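Local structure of mandelate racemase / muconate lactonizing enzyme, C-terminal domain protein (Labrenzia alexandrii, 4E5T) at residues I7-V12 and K53-V58; R3-E8 and V30-I35. The protein probably acts as a magnesium-dependent enzyme of the enolase superfamily, in a subgroup named for mandelate racemases and muconate lactonizing enzymes, though its substrate is not established. All blocks are in the same frame, centred on the assembly; numbering follows the deposited sequence.

Contact 1: I7-V12 and K53-V58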
loop_
_atom_site.group_PDB
_atom_site.type_symbol
_atom_site.label_atom_id
_atom_site.label_comp_id
_atom_site.label_asym_id
_atom_site.label_seq_id
_atom_site.Cartn_x
_atom_site.Cartn_y
_atom_site.Cartn_z
ATOM N N ILE A 7 38.165 25.820 -23.107
ATOM C CA ILE A 7 38.330 24.751 -22.152
ATOM C C ILE A 7 39.727 24.143 -22.331
ATOM O O ILE A 7 40.241 24.034 -23.454
ATOM C CB ILE A 7 37.213 23.679 -22.294
ATOM C CG1 ILE A 7 37.397 22.567 -21.250
ATOM C CG2 ILE A 7 37.170 23.110 -23.706
ATOM C CD1 ILE A 7 36.307 21.512 -21.257
ATOM N N GLU A 8 40.365 23.816 -21.213
ATOM C CA GLU A 8 41.496 22.908 -21.237
ATOM C C GLU A 8 41.125 21.748 -20.309
ATOM O O GLU A 8 40.424 21.946 -19.318
ATOM C CB GLU A 8 42.812 23.591 -20.818
ATOM C CG GLU A 8 44.021 22.649 -20.898
ATOM C CD GLU A 8 45.375 23.304 -20.616
ATOM O OE1 GLU A 8 45.426 24.303 -19.852
ATOM O OE2 GLU A 8 46.394 22.805 -21.166
ATOM N N THR A 9 41.548 20.535 -20.660
ATOM C CA THR A 9 41.365 19.385 -19.782
ATOM C C THR A 9 42.721 18.890 -19.332
ATOM O O THR A 9 43.732 19.091 -20.005
ATOM C CB THR A 9 40.587 18.208 -20.446
ATOM O OG1 THR A 9 41.192 17.855 -21.701
ATOM C CG2 THR A 9 39.129 18.567 -20.664
ATOM N N PHE A 10 42.724 18.251 -18.173
ATOM C CA PHE A 10 43.932 17.709 -17.583
ATOM C C PHE A 10 43.610 16.311 -17.084
ATOM O O PHE A 10 42.644 16.104 -16.350
ATOM C CB PHE A 10 44.381 18.559 -16.396
ATOM C CG PHE A 10 44.501 20.031 -16.699
ATOM C CD1 PHE A 10 43.365 20.824 -16.855
ATOM C CD2 PHE A 10 45.748 20.626 -16.792
ATOM C CE1 PHE A 10 43.473 22.164 -17.127
ATOM C CE2 PHE A 10 45.860 21.976 -17.054
ATOM C CZ PHE A 10 44.727 22.744 -17.223
ATOM N N VAL A 11 44.405 15.347 -17.510
ATOM C CA VAL A 11 44.340 14.025 -16.962
ATOM C C VAL A 11 45.608 13.876 -16.155
ATOM O O VAL A 11 46.701 13.939 -16.703
ATOM C CB VAL A 11 44.272 12.994 -18.077
ATOM C CG1 VAL A 11 44.133 11.575 -17.499
ATOM C CG2 VAL A 11 43.114 13.341 -19.037
ATOM N N VAL A 12 45.460 13.728 -14.844
ATOM C CA VAL A 12 46.597 13.742 -13.931
ATOM C C VAL A 12 46.724 12.426 -13.179
ATOM O O VAL A 12 45.838 12.073 -12.405
ATOM C CB VAL A 12 46.446 14.864 -12.866
ATOM C CG1 VAL A 12 47.582 14.793 -11.870
ATOM C CG2 VAL A 12 46.377 16.243 -13.517
ATOM N N LYS A 53 38.152 13.976 -23.773
ATOM C CA LYS A 53 37.604 14.323 -25.082
ATOM C C LYS A 53 36.085 14.520 -25.036
ATOM O O LYS A 53 35.545 15.344 -25.762
ATOM C CB LYS A 53 37.965 13.274 -26.128
ATOM C CG LYS A 53 39.455 13.141 -26.425
ATOM C CD LYS A 53 39.673 12.446 -27.769
ATOM C CE LYS A 53 41.126 12.119 -28.014
ATOM N NZ LYS A 53 41.264 11.252 -29.211
ATOM N N MET A 54 35.402 13.775 -24.175
ATOM C CA MET A 54 33.964 13.966 -23.988
ATOM C C MET A 54 33.678 15.353 -23.402
ATOM O O MET A 54 32.812 16.098 -23.898
ATOM C CB MET A 54 33.367 12.856 -23.093
ATOM C CG MET A 54 33.296 11.455 -23.729
ATOM S SD MET A 54 32.936 10.159 -22.520
ATOM C CE MET A 54 33.991 8.826 -23.069
ATOM N N ALA A 55 34.411 15.694 -22.343
ATOM C CA ALA A 55 34.282 17.009 -21.733
ATOM C C ALA A 55 34.433 18.074 -22.812
ATOM O O ALA A 55 33.622 18.998 -22.904
ATOM C CB ALA A 55 35.311 17.196 -20.639
ATOM N N GLU A 56 35.446 17.906 -23.657
ATOM C CA GLU A 56 35.676 18.813 -24.762
ATOM C C GLU A 56 34.527 18.888 -25.753
ATOM O O GLU A 56 34.109 19.983 -26.136
ATOM C CB GLU A 56 36.930 18.408 -25.486
ATOM C CG GLU A 56 38.182 18.884 -24.811
ATOM C CD GLU A 56 39.416 18.424 -25.549
ATOM O OE1 GLU A 56 39.362 18.333 -26.805
ATOM O OE2 GLU A 56 40.424 18.132 -24.866
ATOM N N ASP A 57 34.037 17.722 -26.184
ATOM C CA ASP A 57 32.892 17.628 -27.097
ATOM C C ASP A 57 31.657 18.302 -26.501
ATOM O O ASP A 57 31.009 19.117 -27.179
ATOM C CB ASP A 57 32.586 16.167 -27.478
ATOM C CG ASP A 57 31.341 16.027 -28.368
ATOM O OD1 ASP A 57 30.220 15.877 -27.825
ATOM O OD2 ASP A 57 31.474 16.053 -29.611
ATOM N N VAL A 58 31.335 17.985 -25.245
ATOM C CA VAL A 58 30.206 18.650 -24.599
ATOM C C VAL A 58 30.369 20.185 -24.536
ATOM O O VAL A 58 29.460 20.908 -24.928
ATOM C CB VAL A 58 29.920 18.103 -23.186
ATOM C CG1 VAL A 58 28.766 18.859 -22.556
ATOM C CG2 VAL A 58 29.621 16.615 -23.239
#
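Strand 7-12 and helix segment 53-58 run nearly antiparallel, at 166° between their N-to-C directions, and their axes come within 8.7 Å of each other. The CA atoms of I7 and E56, 7.0 Å apart, mark the nearest backbone pairing. Within these segments only I7 and T9 of the strand, two residues apart and so on the same face of it, meet the helix, at A55 and E56; further along, V11 also rests on P48 and A52.

The apolar part of the interface centres on A55, whose CB points toward the strand. I7 reaches it with an extended side chain: CG1 stands anti to the backbone N (chi1 -179°) and CD1 is anti in turn, so that CD1 comes to 4.5 Å from A55 CB. The same methyl lies 4.0 Å from the A55 carbonyl O, a van der Waals approach at the side of the helix backbone. T9 adds its methyl, CG2 resting 4.1 Å from A55 CB. Around them, I7 also touches F59 of helix 48-63 and L98 of helix 89-110, while T9 touches A52.

The polar part is a single weak hydrogen bond at the more exposed margin, donated by T9 OG1 to E56 OE2 at 3.3 Å. T9 has chi1 52°, with OG1 between backbone N and carbonyl carbon and CG2 beside the N, so one side chain offers a hydroxyl to E56 and a methyl to A55. E56 leaves the helix at an angle to the contact, but its chain, extended beyond CG, brings the carboxylate across T9 obliquely.

Elsewhere on the same helix segment, M54, D57 and V58 pack on F46 of the second subunit. A helix laid over an antiparallel sheet, here strands 4-13, 23-31 and 36-41, is typical of the N-terminal alpha+beta capping domain of the enolase superfamily.

Contact 2: R3-E8 and V30-I35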
loop_
_atom_site.group_PDB
_atom_site.type_symbol
_atom_site.label_atom_id
_atom_site.label_comp_id
_atom_site.label_asym_id
_atom_site.label_seq_id
_atom_site.Cartn_x
_atom_site.Cartn_y
_atom_site.Cartn_z
ATOM N N ARG A 3 30.779 35.362 -21.505
ATOM C CA ARG A 3 30.600 34.117 -22.236
ATOM C C ARG A 3 31.789 33.158 -22.092
ATOM O O ARG A 3 32.943 33.569 -22.142
ATOM C CB ARG A 3 30.282 34.393 -23.711
ATOM C CG ARG A 3 30.870 35.674 -24.281
ATOM C CD ARG A 3 30.927 35.624 -25.813
ATOM N NE ARG A 3 31.614 34.417 -26.280
ATOM C CZ ARG A 3 31.881 34.139 -27.553
ATOM N NH1 ARG A 3 31.525 34.993 -28.510
ATOM N NH2 ARG A 3 32.509 33.006 -27.866
ATOM N N LEU A 4 31.501 31.877 -21.888
ATOM C CA LEU A 4 32.551 30.868 -21.825
ATOM C C LEU A 4 33.145 30.716 -23.213
ATOM O O LEU A 4 32.414 30.684 -24.225
ATOM C CB LEU A 4 31.996 29.526 -21.351
ATOM C CG LEU A 4 31.360 29.599 -19.972
ATOM C CD1 LEU A 4 30.846 28.252 -19.547
ATOM C CD2 LEU A 4 32.397 30.102 -18.996
ATOM N N SER A 5 34.468 30.599 -23.255
ATOM C CA SER A 5 35.184 30.698 -24.515
ATOM C C SER A 5 36.052 29.483 -24.791
ATOM O O SER A 5 36.138 29.000 -25.923
ATOM C CB SER A 5 36.061 31.948 -24.496
ATOM O OG SER A 5 35.908 32.666 -25.693
ATOM N N ASP A 6 36.695 28.995 -23.739
ATOM C CA ASP A 6 37.773 28.038 -23.895
ATOM C C ASP A 6 37.795 27.045 -22.756
ATOM O O ASP A 6 37.485 27.373 -21.605
ATOM C CB ASP A 6 39.120 28.757 -23.971
ATOM C CG ASP A 6 39.388 29.347 -25.338
ATOM O OD1 ASP A 6 39.388 28.573 -26.324
ATOM O OD2 ASP A 6 39.593 30.581 -25.424
ATOM N N ILE A 7 38.165 25.820 -23.107
ATOM C CA ILE A 7 38.330 24.751 -22.152
ATOM C C ILE A 7 39.727 24.143 -22.331
ATOM O O ILE A 7 40.241 24.034 -23.454
ATOM C CB ILE A 7 37.213 23.679 -22.294
ATOM C CG1 ILE A 7 37.397 22.567 -21.250
ATOM C CG2 ILE A 7 37.170 23.110 -23.706
ATOM C CD1 ILE A 7 36.307 21.512 -21.257
ATOM N N GLU A 8 40.365 23.816 -21.213
ATOM C CA GLU A 8 41.496 22.908 -21.237
ATOM C C GLU A 8 41.125 21.748 -20.309
ATOM O O GLU A 8 40.424 21.946 -19.318
ATOM C CB GLU A 8 42.812 23.591 -20.818
ATOM C CG GLU A 8 44.021 22.649 -20.898
ATOM C CD GLU A 8 45.375 23.304 -20.616
ATOM O OE1 GLU A 8 45.426 24.303 -19.852
ATOM O OE2 GLU A 8 46.394 22.805 -21.166
ATOM N N VAL A 30 37.491 29.003 -19.439
ATOM C CA VAL A 30 37.902 30.398 -19.539
ATOM C C VAL A 30 36.884 31.251 -20.267
ATOM O O VAL A 30 36.534 30.965 -21.411
ATOM C CB VAL A 30 39.216 30.552 -20.300
ATOM C CG1 VAL A 30 39.732 31.969 -20.132
ATOM C CG2 VAL A 30 40.239 29.550 -19.809
ATOM N N THR A 31 36.421 32.306 -19.600
ATOM C CA THR A 31 35.600 33.324 -20.245
ATOM C C THR A 31 36.421 34.203 -21.203
ATOM O O THR A 31 37.656 34.259 -21.150
ATOM C CB THR A 31 34.984 34.260 -19.220
ATOM O OG1 THR A 31 36.037 34.847 -18.450
ATOM C CG2 THR A 31 34.046 33.517 -18.288
ATOM N N ALA A 32 35.702 34.916 -22.056
ATOM C CA ALA A 32 36.282 35.770 -23.079
ATOM C C ALA A 32 37.124 36.900 -22.499
ATOM O O ALA A 32 38.010 37.445 -23.155
ATOM C CB ALA A 32 35.163 36.346 -23.911
ATOM N N CYS A 33 36.820 37.248 -21.259
ATOM C CA CYS A 33 37.412 38.398 -20.617
ATOM C C CYS A 33 38.507 37.957 -19.641
ATOM O O CYS A 33 39.209 38.791 -19.058
ATOM C CB CYS A 33 36.322 39.235 -19.925
ATOM S SG CYS A 33 35.223 38.311 -18.776
ATOM N N GLY A 34 38.659 36.646 -19.467
ATOM C CA GLY A 34 39.779 36.125 -18.702
ATOM C C GLY A 34 39.517 35.346 -17.418
ATOM O O GLY A 34 40.428 34.669 -16.913
ATOM N N ILE A 35 38.299 35.434 -16.877
ATOM C CA ILE A 35 37.965 34.702 -15.652
ATOM C C ILE A 35 38.053 33.181 -15.846
ATOM O O ILE A 35 37.537 32.622 -16.820
ATOM C CB ILE A 35 36.585 35.109 -15.071
ATOM C CG1 ILE A 35 36.497 36.627 -14.948
ATOM C CG2 ILE A 35 36.359 34.467 -13.713
ATOM C CD1 ILE A 35 35.395 37.095 -14.029
#
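The V30 carbonyl is the flat group at the centre, and both of its donors approach within its plane and not from above it. S5 N is 2.8 Å from V30 O, and D6 N is 3.1 Å from the same V30 O, with C=O...N angles of 149° and 148°. The return bond, V30 N to D6 O at 2.7 Å, also lies in the plane of its carbonyl. S5 and D6 thus both oppose V30, a classic beta bulge that shifts the register by one within the antiparallel hairpin of strands 4-13 and 23-31.

Beyond the bulge, L4 and T31 form a non-hydrogen-bonded pair with diverging side chains. Even so, L4 CD2 and T31 CG2 meet obliquely at 3.9 Å, and L4 continues inward onto F59, F63 and I105. A32 N then donates to R3 O, nearly along the C=O axis, at 3.1 Å.

T31 also opens the type I turn that ends at G34. Its chi1 of 57° sets OG1 between backbone N and carbonyl carbon, from where OG1 donates to a lone pair of I35 O at 3.1 Å; that oxygen also accepts from T31 N. An alanine here would probably loosen the turn and the L4 packing, since OG1 and CG2 would both be gone. On the sheet face carrying D6 and V30, their CB atoms sit 4.1 Å apart.

From the N terminus, R3-E8 enters strand 4-13 and is met first by V30-I35: contact 2 closes the hairpin at its open end, 21 residues, 12 of them strand, lying between its segments. Further along the same strand, I7-V12 faces K53-V58, so contact 1 closes a longer excursion of 40 residues that passes through strands 23-31 and 36-41 and into helix 48-63. The two share I7 and E8; V30-I35 lies within the span closed by contact 1 while R3-D6 precede it, so the two closures cross rather than nest. Their centres lie about 14 Å apart. One contact joins strand 4-13 to strand 23-31, its neighbour in the sheet; the other joins it to the overlying helix.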